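Local structure of adenosine deaminase 1 (Arthrobacter aurescens, 3RYS) at residues P13-L18 / D291-L296; G24-E29 / T80-A85; T116-V121 / L159-P164; H223-M228 / R255-L260; D232-L237 / I271-C276. The protein probably catalyses the zinc-dependent hydrolytic deamination of adenine to hypoxanthine, releasing ammonium in purine salvage and nitrogen catabolism. All coordinates share one frame; numbering follows the deposited sequence.

Contact 1: residues P13-L18 / D291-L296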
# COMPACT_ATOMS: atom_id res chain seq x y z
N PRO A 13 13.61 3.43 10.93
CA PRO A 13 14.08 4.66 10.29
C PRO A 13 12.91 5.55 9.91
O PRO A 13 11.78 5.06 9.84
CB PRO A 13 14.75 4.15 9.00
CG PRO A 13 14.68 2.63 9.05
CD PRO A 13 13.57 2.30 9.99
N PRO A 14 13.18 6.84 9.65
CA PRO A 14 12.15 7.72 9.10
C PRO A 14 11.89 7.30 7.66
O PRO A 14 12.83 7.34 6.87
CB PRO A 14 12.82 9.10 9.12
CG PRO A 14 14.05 8.95 9.94
CD PRO A 14 14.47 7.53 9.81
N VAL A 15 10.67 6.91 7.33
CA VAL A 15 10.38 6.42 5.99
C VAL A 15 9.15 7.07 5.39
O VAL A 15 8.43 7.82 6.07
CB VAL A 15 10.12 4.89 5.97
CG1 VAL A 15 11.28 4.13 6.59
CG2 VAL A 15 8.81 4.57 6.68
N ALA A 16 8.91 6.78 4.12
CA ALA A 16 7.62 7.05 3.51
C ALA A 16 6.96 5.72 3.14
O ALA A 16 7.60 4.86 2.53
CB ALA A 16 7.79 7.92 2.29
N GLU A 17 5.70 5.53 3.51
CA GLU A 17 4.97 4.35 3.07
C GLU A 17 4.19 4.66 1.79
O GLU A 17 3.28 5.50 1.78
CB GLU A 17 4.06 3.81 4.17
CG GLU A 17 3.54 2.40 3.89
CD GLU A 17 3.02 1.69 5.14
OE1 GLU A 17 2.62 2.37 6.10
OE2 GLU A 17 3.03 0.44 5.16
N LEU A 18 4.56 3.98 0.70
CA LEU A 18 3.99 4.25 -0.61
C LEU A 18 2.98 3.18 -1.03
O LEU A 18 2.21 3.38 -1.97
CB LEU A 18 5.10 4.34 -1.66
CG LEU A 18 6.23 5.34 -1.39
CD1 LEU A 18 7.23 5.32 -2.54
CD2 LEU A 18 5.67 6.73 -1.18
N ASP A 291 7.37 -2.86 11.67
CA ASP A 291 7.38 -4.30 11.92
C ASP A 291 8.04 -5.03 10.76
O ASP A 291 8.77 -6.00 10.97
CB ASP A 291 5.96 -4.83 12.13
CG ASP A 291 5.38 -4.40 13.46
OD1 ASP A 291 6.05 -4.58 14.51
OD2 ASP A 291 4.24 -3.88 13.46
N ASN A 292 7.80 -4.56 9.54
CA ASN A 292 8.46 -5.14 8.37
C ASN A 292 9.96 -4.95 8.47
O ASN A 292 10.73 -5.87 8.18
CB ASN A 292 7.93 -4.54 7.07
CG ASN A 292 6.59 -5.14 6.64
OD1 ASN A 292 6.55 -6.01 5.77
ND2 ASN A 292 5.50 -4.68 7.25
N PHE A 293 10.39 -3.77 8.90
CA PHE A 293 11.82 -3.52 9.08
C PHE A 293 12.40 -4.42 10.16
O PHE A 293 13.43 -5.06 9.96
CB PHE A 293 12.07 -2.05 9.42
CG PHE A 293 12.17 -1.16 8.22
CD1 PHE A 293 11.08 -0.45 7.77
CD2 PHE A 293 13.37 -1.04 7.54
CE1 PHE A 293 11.17 0.37 6.66
CE2 PHE A 293 13.47 -0.22 6.43
CZ PHE A 293 12.37 0.49 5.99
N GLU A 294 11.73 -4.45 11.31
CA GLU A 294 12.17 -5.28 12.43
C GLU A 294 12.46 -6.71 12.00
O GLU A 294 13.47 -7.30 12.40
CB GLU A 294 11.11 -5.28 13.53
CG GLU A 294 11.50 -6.12 14.74
CD GLU A 294 10.34 -6.36 15.68
OE1 GLU A 294 9.18 -6.11 15.27
OE2 GLU A 294 10.58 -6.81 16.82
N GLN A 295 11.56 -7.27 11.19
CA GLN A 295 11.72 -8.65 10.73
C GLN A 295 12.86 -8.79 9.72
O GLN A 295 13.56 -9.81 9.70
CB GLN A 295 10.40 -9.19 10.18
CG GLN A 295 9.29 -9.32 11.22
CD GLN A 295 9.68 -10.23 12.38
OE1 GLN A 295 10.48 -9.85 13.24
NE2 GLN A 295 9.11 -11.43 12.42
N LEU A 296 13.04 -7.78 8.88
CA LEU A 296 14.13 -7.78 7.90
C LEU A 296 15.48 -7.81 8.60
O LEU A 296 16.40 -8.49 8.16
CB LEU A 296 14.05 -6.55 6.99
CG LEU A 296 12.88 -6.52 6.01
CD1 LEU A 296 12.89 -5.23 5.22
CD2 LEU A 296 12.93 -7.74 5.08
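A buried apolar contact joins P13, just before the barrel's first strand, and V15, at its start, to F293 on helix 289-300. The strand, 15-17, runs parallel to strand 95-102, whereas the helix follows strand 275-277, the last strand along the chain. One aromatic ring, that of F293, carries the whole meeting. The P13 ring lies over one face of it in a CH-pi contact: P13 CD stands 4.1 Å from the centroid of the F293 ring, only 10° off the ring normal. The neighbouring atom P13 CG leans outward over the same face and reaches F293 CE2 at 4.1 Å. V15 comes from the opposite direction to the phenylalanine and touches the far end of the ring obliquely, V15 CG1 lying 3.8 Å from F293 CE1 and equally close to CZ. That methyl is placed by chi1 of -55°, which sets CG1 beside the backbone N of V15 and anti to its carbonyl carbon. A311 of helix 304-317 also packs against P13 and V15, and the F293 side chain touches V277 and Q307. Replacing F293 by an alanine would probably leave P13 CD without an aromatic face and open a gap between V15 and helix 289-300. Backbone bonds from V15 to G94 and R96 tie the strand to strand 95-102 and the residue before it, and E17 bonds through its carboxylate to S279 beyond strand 275-277. The arrangement is that of a TIM barrel where it closes on itself, with the first strand and the helix after the last one sharing a hydrophobic layer outside the sheet.

Contact 2: residues G24-E29 / T80-A85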
# COMPACT_ATOMS: atom_id res chain seq x y z
N GLY A 24 -6.98 -2.23 4.65
CA GLY A 24 -6.15 -3.29 5.18
C GLY A 24 -5.56 -2.89 6.52
O GLY A 24 -4.79 -3.62 7.14
N THR A 25 -5.95 -1.70 6.94
CA THR A 25 -5.54 -1.10 8.20
C THR A 25 -6.53 -1.42 9.33
O THR A 25 -6.27 -1.16 10.51
CB THR A 25 -5.43 0.41 8.00
OG1 THR A 25 -4.05 0.75 7.82
CG2 THR A 25 -6.00 1.17 9.17
N LEU A 26 -7.65 -2.01 8.95
CA LEU A 26 -8.77 -2.28 9.85
C LEU A 26 -8.47 -3.40 10.85
O LEU A 26 -8.48 -4.58 10.50
CB LEU A 26 -10.01 -2.63 9.04
CG LEU A 26 -11.36 -2.28 9.65
CD1 LEU A 26 -11.32 -0.87 10.21
CD2 LEU A 26 -12.46 -2.42 8.61
N GLN A 27 -8.22 -3.02 12.09
CA GLN A 27 -7.90 -3.96 13.15
C GLN A 27 -9.18 -4.59 13.72
O GLN A 27 -10.21 -3.93 13.79
CB GLN A 27 -7.11 -3.23 14.24
CG GLN A 27 -6.11 -4.10 14.98
CD GLN A 27 -4.99 -4.59 14.08
OE1 GLN A 27 -4.26 -3.79 13.48
NE2 GLN A 27 -4.83 -5.91 14.00
N PRO A 28 -9.11 -5.87 14.12
CA PRO A 28 -10.26 -6.58 14.69
C PRO A 28 -10.99 -5.82 15.80
O PRO A 28 -12.21 -5.94 15.91
CB PRO A 28 -9.64 -7.86 15.24
CG PRO A 28 -8.50 -8.12 14.31
CD PRO A 28 -7.96 -6.76 13.93
N GLU A 29 -10.26 -5.05 16.60
CA GLU A 29 -10.91 -4.24 17.64
C GLU A 29 -11.83 -3.20 17.00
O GLU A 29 -12.98 -3.05 17.41
CB GLU A 29 -9.87 -3.56 18.54
CG GLU A 29 -8.98 -4.51 19.31
CD GLU A 29 -7.96 -5.21 18.42
OE1 GLU A 29 -7.31 -4.51 17.61
OE2 GLU A 29 -7.81 -6.44 18.52
N THR A 80 -13.22 8.09 8.51
CA THR A 80 -12.33 8.99 9.23
C THR A 80 -11.63 8.26 10.37
O THR A 80 -10.40 8.30 10.48
CB THR A 80 -13.11 10.18 9.82
OG1 THR A 80 -13.55 11.03 8.76
CG2 THR A 80 -12.23 10.97 10.78
N ASP A 81 -12.41 7.61 11.23
CA ASP A 81 -11.87 6.83 12.33
C ASP A 81 -10.81 5.84 11.87
O ASP A 81 -9.75 5.74 12.48
CB ASP A 81 -13.00 6.09 13.06
CG ASP A 81 -13.82 6.99 13.95
OD1 ASP A 81 -13.40 8.15 14.17
OD2 ASP A 81 -14.88 6.55 14.44
N MET A 82 -11.09 5.12 10.79
CA MET A 82 -10.17 4.10 10.30
C MET A 82 -8.86 4.71 9.84
O MET A 82 -7.78 4.17 10.09
CB MET A 82 -10.79 3.31 9.15
CG MET A 82 -9.79 2.52 8.33
SD MET A 82 -10.56 1.69 6.93
CE MET A 82 -11.12 3.10 5.97
N THR A 83 -8.97 5.85 9.16
CA THR A 83 -7.82 6.53 8.59
C THR A 83 -6.94 7.10 9.70
O THR A 83 -5.71 7.02 9.64
CB THR A 83 -8.25 7.66 7.65
OG1 THR A 83 -9.22 7.16 6.71
CG2 THR A 83 -7.05 8.22 6.89
N ARG A 84 -7.58 7.65 10.73
CA ARG A 84 -6.85 8.25 11.84
C ARG A 84 -6.14 7.21 12.68
O ARG A 84 -5.07 7.47 13.23
CB ARG A 84 -7.78 9.10 12.71
CG ARG A 84 -7.96 10.51 12.17
CD ARG A 84 -9.09 11.29 12.83
NE ARG A 84 -9.15 12.64 12.28
CZ ARG A 84 -10.21 13.44 12.35
NH1 ARG A 84 -11.32 13.03 12.94
NH2 ARG A 84 -10.16 14.65 11.81
N ALA A 85 -6.73 6.02 12.77
CA ALA A 85 -6.16 4.95 13.57
C ALA A 85 -4.87 4.47 12.91
O ALA A 85 -3.94 4.04 13.60
CB ALA A 85 -7.15 3.80 13.73
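T25 and L26 pack on M82 of helix 76-92 in the loop that leaves the first strand of the TIM barrel, the same loop that carries the zinc ligands H19 and H21. The backbone of G24 is hydrogen-bonded to A283, which ties the start of the segment to the loop holding the adenine-binding residues D280 and D281. T25 comes next and points its side chain from the backbone toward the helix. Its methyl, not its hydroxyl, does the touching, and the side chain crosses that of M82 obliquely. T25 lies close behind the site: its side chain is about 7 Å from those of H21 and D281, and about 11 Å from the bound adenine. L26 follows with CG anti to its backbone N (chi1 -151°), a setting that brings one branch, CD1, to the methionine; the two side chains cross at about a right angle. Q27 is the N-cap of helix 28-37, which starts with P28 and E29. The new helix has ionic ties of its own, E29 to R51, while R37 near its far end pairs with D81 of the opposing helix. On that side, M82 holds CG anti to its backbone N, which brings this methylene to the loop, and its side chain also meets I22. Its CG serves both neighbours, at 4.1 Å from T25 CG2 and 4.2 Å from L26 CD1, and T25 CG2 further rests 3.6 Å from the backbone oxygen M82 O.

Contact 3: residues T116-V121 / L159-P164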
# COMPACT_ATOMS: atom_id res chain seq x y z
N THR A 116 -19.37 9.55 0.58
CA THR A 116 -19.15 9.05 1.94
C THR A 116 -17.73 8.53 2.17
O THR A 116 -17.07 8.93 3.13
CB THR A 116 -20.15 7.94 2.32
OG1 THR A 116 -21.48 8.45 2.22
CG2 THR A 116 -19.90 7.47 3.74
N CYS A 117 -17.26 7.63 1.31
CA CYS A 117 -15.94 7.05 1.51
C CYS A 117 -14.81 8.04 1.25
O CYS A 117 -13.85 8.10 2.01
CB CYS A 117 -15.76 5.74 0.72
SG CYS A 117 -16.03 5.80 -1.08
N VAL A 118 -14.94 8.84 0.19
CA VAL A 118 -13.93 9.86 -0.11
C VAL A 118 -13.84 10.93 0.98
O VAL A 118 -12.75 11.23 1.48
CB VAL A 118 -14.18 10.55 -1.46
CG1 VAL A 118 -13.12 11.61 -1.71
CG2 VAL A 118 -14.21 9.53 -2.58
N ASN A 119 -14.97 11.51 1.35
CA ASN A 119 -15.00 12.52 2.41
C ASN A 119 -14.45 11.99 3.74
O ASN A 119 -13.71 12.68 4.43
CB ASN A 119 -16.41 13.07 2.61
CG ASN A 119 -16.87 13.95 1.46
OD1 ASN A 119 -16.09 14.27 0.55
ND2 ASN A 119 -18.13 14.35 1.49
N GLY A 120 -14.83 10.76 4.09
CA GLY A 120 -14.40 10.16 5.34
C GLY A 120 -12.89 10.11 5.46
O GLY A 120 -12.33 10.52 6.47
N VAL A 121 -12.23 9.62 4.42
CA VAL A 121 -10.78 9.51 4.41
C VAL A 121 -10.13 10.89 4.32
O VAL A 121 -9.30 11.24 5.15
CB VAL A 121 -10.29 8.64 3.24
CG1 VAL A 121 -8.77 8.61 3.20
CG2 VAL A 121 -10.86 7.23 3.35
N LEU A 159 -13.59 12.61 -10.62
CA LEU A 159 -13.19 13.84 -11.27
C LEU A 159 -14.25 14.93 -11.12
O LEU A 159 -13.97 16.02 -10.63
CB LEU A 159 -12.91 13.59 -12.75
CG LEU A 159 -11.66 12.77 -13.07
CD1 LEU A 159 -11.40 12.78 -14.57
CD2 LEU A 159 -10.45 13.29 -12.30
N ALA A 160 -15.47 14.61 -11.55
CA ALA A 160 -16.59 15.55 -11.49
C ALA A 160 -16.78 16.16 -10.10
O ALA A 160 -17.06 17.35 -9.97
CB ALA A 160 -17.87 14.87 -11.95
N MET A 161 -16.64 15.33 -9.07
CA MET A 161 -16.85 15.78 -7.70
C MET A 161 -15.59 16.41 -7.11
O MET A 161 -15.57 16.85 -5.96
CB MET A 161 -17.33 14.63 -6.81
CG MET A 161 -16.32 13.48 -6.66
SD MET A 161 -17.05 11.97 -5.97
CE MET A 161 -16.62 12.13 -4.24
N HIS A 162 -14.52 16.44 -7.91
CA HIS A 162 -13.25 16.99 -7.47
C HIS A 162 -12.73 16.27 -6.22
O HIS A 162 -12.34 16.90 -5.24
CB HIS A 162 -13.39 18.48 -7.17
CG HIS A 162 -13.67 19.32 -8.38
ND1 HIS A 162 -14.90 19.88 -8.64
CD2 HIS A 162 -12.86 19.70 -9.40
CE1 HIS A 162 -14.84 20.57 -9.77
NE2 HIS A 162 -13.62 20.48 -10.25
N ALA A 163 -12.72 14.94 -6.26
CA ALA A 163 -12.19 14.17 -5.15
C ALA A 163 -10.70 14.45 -5.01
O ALA A 163 -9.98 14.49 -6.01
CB ALA A 163 -12.43 12.69 -5.35
N PRO A 164 -10.23 14.65 -3.76
CA PRO A 164 -8.83 14.97 -3.44
C PRO A 164 -7.88 13.81 -3.70
O PRO A 164 -7.13 13.43 -2.80
CB PRO A 164 -8.88 15.27 -1.93
CG PRO A 164 -10.31 15.44 -1.59
CD PRO A 164 -11.08 14.60 -2.56
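Two elements of the outer helical layer of the TIM barrel meet where V118 of helix 114-125 packs against M161, A163 and P164, in and just after the turn that ends helix 148-160. The turn is a Schellman motif: H162 leaves the helix with a positive phi (58°), and H162 N bonds back to L159 O at 2.8 Å. This reversal sends the chain on toward strand 167-171 and brings A163 and P164 to the same valine that M161, before the turn, already meets. V118 divides its two methyls among them. With CG1 anti to the backbone N (chi1 179°), that branch faces the loop beyond the turn, meeting P164 CD at 3.7 Å and A163 CB at 3.9 Å. The proline and valine side chains run at a slant to one another. The other branch, CG2, meets the methionine tip to tip, V118 CG2 lying 3.9 Å from M161 CE. The methionine chain bends at chi3, and its terminal methyl makes the contact. V118 also packs on M102 of strand 95-102, in the sheet beneath, and on L158 of helix 148-160, while L114 and A122 of the valine's own helix meet M161 and P164. Nothing polar bridges the two segments: the contact is made by methyl and methylene groups alone. Its hold probably comes from dispersion and from shielding these carbons from water, most completely at the buried V118, with P164 lying at the exposed margin.

Contact 4: residues H223-M228 / R255-L260. With ADE (adenine), chain D.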
# COMPACT_ATOMS: atom_id res chain seq x y z
N HIS A 223 4.55 -4.24 -5.36
CA HIS A 223 5.08 -5.59 -5.20
C HIS A 223 6.25 -5.83 -6.16
O HIS A 223 7.40 -5.54 -5.83
CB HIS A 223 3.98 -6.66 -5.37
CG HIS A 223 3.00 -6.69 -4.24
ND1 HIS A 223 3.36 -6.99 -2.94
CD2 HIS A 223 1.66 -6.46 -4.21
CE1 HIS A 223 2.29 -6.94 -2.17
NE2 HIS A 223 1.25 -6.63 -2.91
N GLY A 224 5.96 -6.37 -7.34
CA GLY A 224 6.97 -6.54 -8.37
C GLY A 224 7.99 -7.64 -8.14
O GLY A 224 8.96 -7.76 -8.89
N ILE A 225 7.78 -8.46 -7.12
CA ILE A 225 8.78 -9.47 -6.77
C ILE A 225 8.97 -10.56 -7.83
O ILE A 225 10.03 -11.18 -7.90
CB ILE A 225 8.47 -10.14 -5.42
CG1 ILE A 225 7.11 -10.83 -5.46
CG2 ILE A 225 8.54 -9.12 -4.28
CD1 ILE A 225 6.92 -11.87 -4.37
N ARG A 226 7.95 -10.79 -8.66
CA ARG A 226 8.06 -11.82 -9.68
C ARG A 226 8.88 -11.37 -10.89
O ARG A 226 9.08 -12.13 -11.84
CB ARG A 226 6.69 -12.34 -10.11
CG ARG A 226 6.06 -13.27 -9.09
CD ARG A 226 4.93 -14.07 -9.70
NE ARG A 226 5.41 -14.95 -10.76
CZ ARG A 226 4.62 -15.58 -11.63
NH1 ARG A 226 3.30 -15.42 -11.56
NH2 ARG A 226 5.14 -16.36 -12.57
N CYS A 227 9.37 -10.14 -10.84
CA CYS A 227 10.24 -9.63 -11.90
C CYS A 227 11.53 -10.43 -11.92
O CYS A 227 12.21 -10.50 -12.95
CB CYS A 227 10.56 -8.15 -11.67
SG CYS A 227 11.72 -7.88 -10.31
N MET A 228 11.88 -11.03 -10.79
CA MET A 228 13.12 -11.79 -10.67
C MET A 228 13.16 -12.98 -11.62
O MET A 228 14.21 -13.59 -11.82
CB MET A 228 13.32 -12.25 -9.22
CG MET A 228 13.54 -11.13 -8.22
SD MET A 228 15.18 -10.38 -8.33
CE MET A 228 14.92 -9.15 -9.60
N ARG A 255 1.62 -16.36 1.02
CA ARG A 255 2.29 -17.55 0.48
C ARG A 255 2.96 -17.33 -0.88
O ARG A 255 3.33 -18.29 -1.55
CB ARG A 255 1.32 -18.74 0.42
CG ARG A 255 0.43 -18.89 1.65
CD ARG A 255 1.20 -18.78 2.96
NE ARG A 255 2.12 -19.89 3.19
CZ ARG A 255 3.44 -19.76 3.32
NH1 ARG A 255 4.00 -18.56 3.24
NH2 ARG A 255 4.19 -20.82 3.54
N ALA A 256 3.12 -16.07 -1.28
CA ALA A 256 3.90 -15.76 -2.47
C ALA A 256 5.35 -16.11 -2.21
O ALA A 256 6.09 -16.50 -3.12
CB ALA A 256 3.77 -14.29 -2.83
N VAL A 257 5.75 -15.98 -0.95
CA VAL A 257 7.08 -16.37 -0.48
C VAL A 257 6.90 -17.31 0.71
O VAL A 257 6.11 -17.05 1.61
CB VAL A 257 7.92 -15.15 -0.04
CG1 VAL A 257 9.21 -15.60 0.62
CG2 VAL A 257 8.23 -14.26 -1.23
N ASP A 258 7.64 -18.42 0.71
CA ASP A 258 7.43 -19.45 1.72
C ASP A 258 7.70 -18.92 3.12
O ASP A 258 6.80 -18.85 3.95
CB ASP A 258 8.31 -20.67 1.44
CG ASP A 258 8.06 -21.80 2.41
OD1 ASP A 258 8.89 -22.73 2.47
OD2 ASP A 258 7.03 -21.77 3.11
N LYS A 259 8.95 -18.55 3.37
CA LYS A 259 9.34 -17.95 4.64
C LYS A 259 10.01 -16.61 4.39
O LYS A 259 10.56 -16.37 3.32
CB LYS A 259 10.28 -18.87 5.41
CG LYS A 259 9.63 -20.15 5.91
CD LYS A 259 10.65 -21.26 6.09
CE LYS A 259 11.68 -20.91 7.15
NZ LYS A 259 12.82 -21.88 7.14
N LEU A 260 9.98 -15.73 5.39
CA LEU A 260 10.64 -14.45 5.26
C LEU A 260 12.12 -14.65 4.92
O LEU A 260 12.73 -13.83 4.24
CB LEU A 260 10.49 -13.63 6.54
CG LEU A 260 11.09 -12.22 6.44
CD1 LEU A 260 10.46 -11.48 5.27
CD2 LEU A 260 10.91 -11.45 7.73
N9 ADE D . -5.92 -5.49 -2.31
C8 ADE D . -5.44 -5.09 -1.09
N7 ADE D . -4.19 -5.42 -0.86
C5 ADE D . -3.82 -6.09 -2.02
C6 ADE D . -2.61 -6.71 -2.41
N6 ADE D . -1.52 -6.74 -1.64
N1 ADE D . -2.57 -7.29 -3.63
C2 ADE D . -3.68 -7.26 -4.40
N3 ADE D . -4.87 -6.72 -4.14
C4 ADE D . -4.87 -6.14 -2.92
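Beside the adenine pocket, the loop that begins with H223 packs through I225 on A256 and V257 of the segment after helix 248-253. H223 itself presents the edge of its ring to the substrate base: H223 NE2 lies 3.0 Å from adenine N6, the amino nitrogen lost on deamination, with N6 near the imidazole plane. The ring meets two zinc ligands, H19 edge-to-face and H199 at a steep angle, and it also touches E202 and D280. An alanine in its place would probably leave N6 without this neighbour and H19 and H199 without the ring they pack against. Two residues on, I225 extends a single methyl across the contact. Its CG1 sits between the backbone N and carbonyl carbon (chi1 60°), and from there I225 CD1 comes within 4.2 Å of V257 CG2 and 4.3 Å of A256 CB. Within the facing segment R255, where a Schellman motif ends the helix, grips D258 end-on. R255 NH1 bonds to D258 O at 2.9 Å, and R255 NH2 forms a salt bridge with D258 OD2 at 3.0 Å, using the anti lone pair of that oxygen. The bonds hold the turn from R255 to D258 together, and A256 between them comes about 5 Å from the side chain of E202, the predicted proton donor. Polar ties thus shape the outer loop, whereas between the two segments the contact is apolar.

Contact 5: residues D232-L237 / I271-C276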
# COMPACT_ATOMS: atom_id res chain seq x y z
N ASP A 232 15.73 -9.77 -18.20
CA ASP A 232 15.79 -8.50 -18.84
C ASP A 232 14.67 -7.53 -18.57
O ASP A 232 14.71 -6.43 -18.99
CB ASP A 232 16.26 -8.58 -20.31
CG ASP A 232 15.60 -9.64 -21.12
OD1 ASP A 232 14.42 -9.63 -21.27
OD2 ASP A 232 16.28 -10.45 -21.70
N VAL A 233 13.71 -7.98 -17.80
CA VAL A 233 12.73 -7.16 -17.09
C VAL A 233 13.43 -6.55 -15.88
O VAL A 233 13.36 -5.35 -15.64
CB VAL A 233 11.52 -7.98 -16.61
CG1 VAL A 233 10.60 -7.10 -15.78
CG2 VAL A 233 10.77 -8.57 -17.79
N VAL A 234 14.11 -7.41 -15.12
CA VAL A 234 14.96 -6.96 -14.03
C VAL A 234 15.92 -5.90 -14.54
O VAL A 234 16.24 -4.94 -13.83
CB VAL A 234 15.80 -8.13 -13.46
CG1 VAL A 234 16.73 -7.63 -12.36
CG2 VAL A 234 14.90 -9.24 -12.95
N GLN A 235 16.38 -6.08 -15.77
CA GLN A 235 17.38 -5.21 -16.38
C GLN A 235 16.83 -3.81 -16.59
O GLN A 235 17.48 -2.82 -16.23
CB GLN A 235 17.82 -5.80 -17.72
CG GLN A 235 19.32 -5.87 -17.91
CD GLN A 235 19.73 -7.02 -18.83
OE1 GLN A 235 20.37 -7.97 -18.39
NE2 GLN A 235 19.33 -6.94 -20.10
N ARG A 236 15.63 -3.72 -17.16
CA ARG A 236 14.98 -2.44 -17.38
C ARG A 236 14.65 -1.72 -16.07
O ARG A 236 14.85 -0.51 -15.94
CB ARG A 236 13.70 -2.62 -18.19
CG ARG A 236 12.83 -1.38 -18.20
CD ARG A 236 11.45 -1.66 -18.75
NE ARG A 236 10.67 -0.44 -18.86
CZ ARG A 236 9.51 -0.36 -19.49
NH1 ARG A 236 8.99 -1.45 -20.06
NH2 ARG A 236 8.86 0.80 -19.54
N LEU A 237 14.13 -2.47 -15.10
CA LEU A 237 13.83 -1.92 -13.78
C LEU A 237 15.06 -1.21 -13.23
O LEU A 237 15.02 -0.03 -12.89
CB LEU A 237 13.38 -3.02 -12.83
CG LEU A 237 11.88 -3.33 -12.75
CD1 LEU A 237 11.12 -2.84 -13.98
CD2 LEU A 237 11.65 -4.81 -12.52
N ILE A 271 21.18 -5.88 -6.27
CA ILE A 271 21.31 -5.72 -7.72
C ILE A 271 20.82 -4.37 -8.24
O ILE A 271 20.78 -4.15 -9.45
CB ILE A 271 20.60 -6.84 -8.50
CG1 ILE A 271 19.09 -6.81 -8.22
CG2 ILE A 271 21.21 -8.20 -8.17
CD1 ILE A 271 18.32 -7.91 -8.92
N GLY A 272 20.46 -3.47 -7.33
CA GLY A 272 20.17 -2.10 -7.69
C GLY A 272 18.73 -1.75 -8.01
O GLY A 272 18.44 -0.63 -8.42
N LEU A 273 17.82 -2.71 -7.84
CA LEU A 273 16.40 -2.42 -8.00
C LEU A 273 16.01 -1.34 -6.99
O LEU A 273 16.38 -1.43 -5.82
CB LEU A 273 15.55 -3.67 -7.79
CG LEU A 273 15.63 -4.76 -8.86
CD1 LEU A 273 14.81 -5.96 -8.44
CD2 LEU A 273 15.16 -4.22 -10.20
N ASN A 274 15.27 -0.34 -7.44
CA ASN A 274 14.87 0.77 -6.58
C ASN A 274 13.72 0.39 -5.64
O ASN A 274 12.60 0.89 -5.77
CB ASN A 274 14.47 1.97 -7.44
CG ASN A 274 14.11 3.17 -6.61
OD1 ASN A 274 14.56 3.32 -5.47
ND2 ASN A 274 13.27 4.05 -7.17
N VAL A 275 14.01 -0.50 -4.70
CA VAL A 275 12.97 -1.07 -3.84
C VAL A 275 12.81 -0.33 -2.52
O VAL A 275 13.75 0.30 -2.02
CB VAL A 275 13.26 -2.55 -3.52
CG1 VAL A 275 13.00 -3.42 -4.74
CG2 VAL A 275 14.68 -2.71 -3.01
N CYS A 276 11.61 -0.41 -1.95
CA CYS A 276 11.34 0.11 -0.62
C CYS A 276 10.42 -0.84 0.14
O CYS A 276 9.80 -1.73 -0.46
CB CYS A 276 10.75 1.52 -0.68
SG CYS A 276 9.13 1.63 -1.48
O HOH W 1 14.25 -0.35 -10.28
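Apolar packing does most of the work between helix 231-240 and the segment leading into strand 275-277, with V234 and L237 facing I271 and L273. V234 CG1, the branch anti to the backbone N (chi1 178°), meets I271 CD1 at 3.8 Å, the two side chains crossing at about a right angle. The same methyl lies 4.3 Å from L273 CD2. That leucine methyl is the common point of the contact, for L273 CD2 also rests 3.4 Å from L237 CB, one helical turn further on. M228, in the loop before the helix, adds its side chain against both V234 and L273, and M268 approaches L273 from helix 265-270. A single water supplies a polar link: it accepts from N274 N at 3.0 Å and donates a weak bond to L237 O at 2.7 Å, joining the two backbones beside the leucines. Backbone turns set up the second segment. G272 ends the preceding helix in a Schellman motif, at a positive phi where a side chain would run into the carbonyl oxygen of I271. N274 is then the centre of an inverse gamma turn, V275 N bonding to L273 O at 2.8 Å, and N274 ND2 bonds to Q241 O. Salt bridges of R236 with D214 and E240 tie the other side of the helix. Strand 244-246, whose L244 is touched by L237 and V275, lies parallel to strand 275-277. Helix 231-240 thus packs outside this pair of strands, the helix-over-sheet layering of a beta/alpha barrel.

All five contacts belong to one TIM-barrel domain. Contact 1 spans nearly the whole chain, and the other four are nested inside the loop it closes. Contacts 2 and 3 follow in series, their centres 18 Å apart, and are joined by a probable hydrogen bond from T80 to G120. Contacts 4 and 5 have alternating segments, lie 14 Å apart between centres and touch through C227 and M228 against V234, L237 and L273. Contact 3 sits across the chain's centre from contact 5, about 35 Å between centres. The set thus samples both sides of the barrel, with contact 4 holding H223 at the adenine, contact 2 close behind the site, and contact 1 at the barrel's closure.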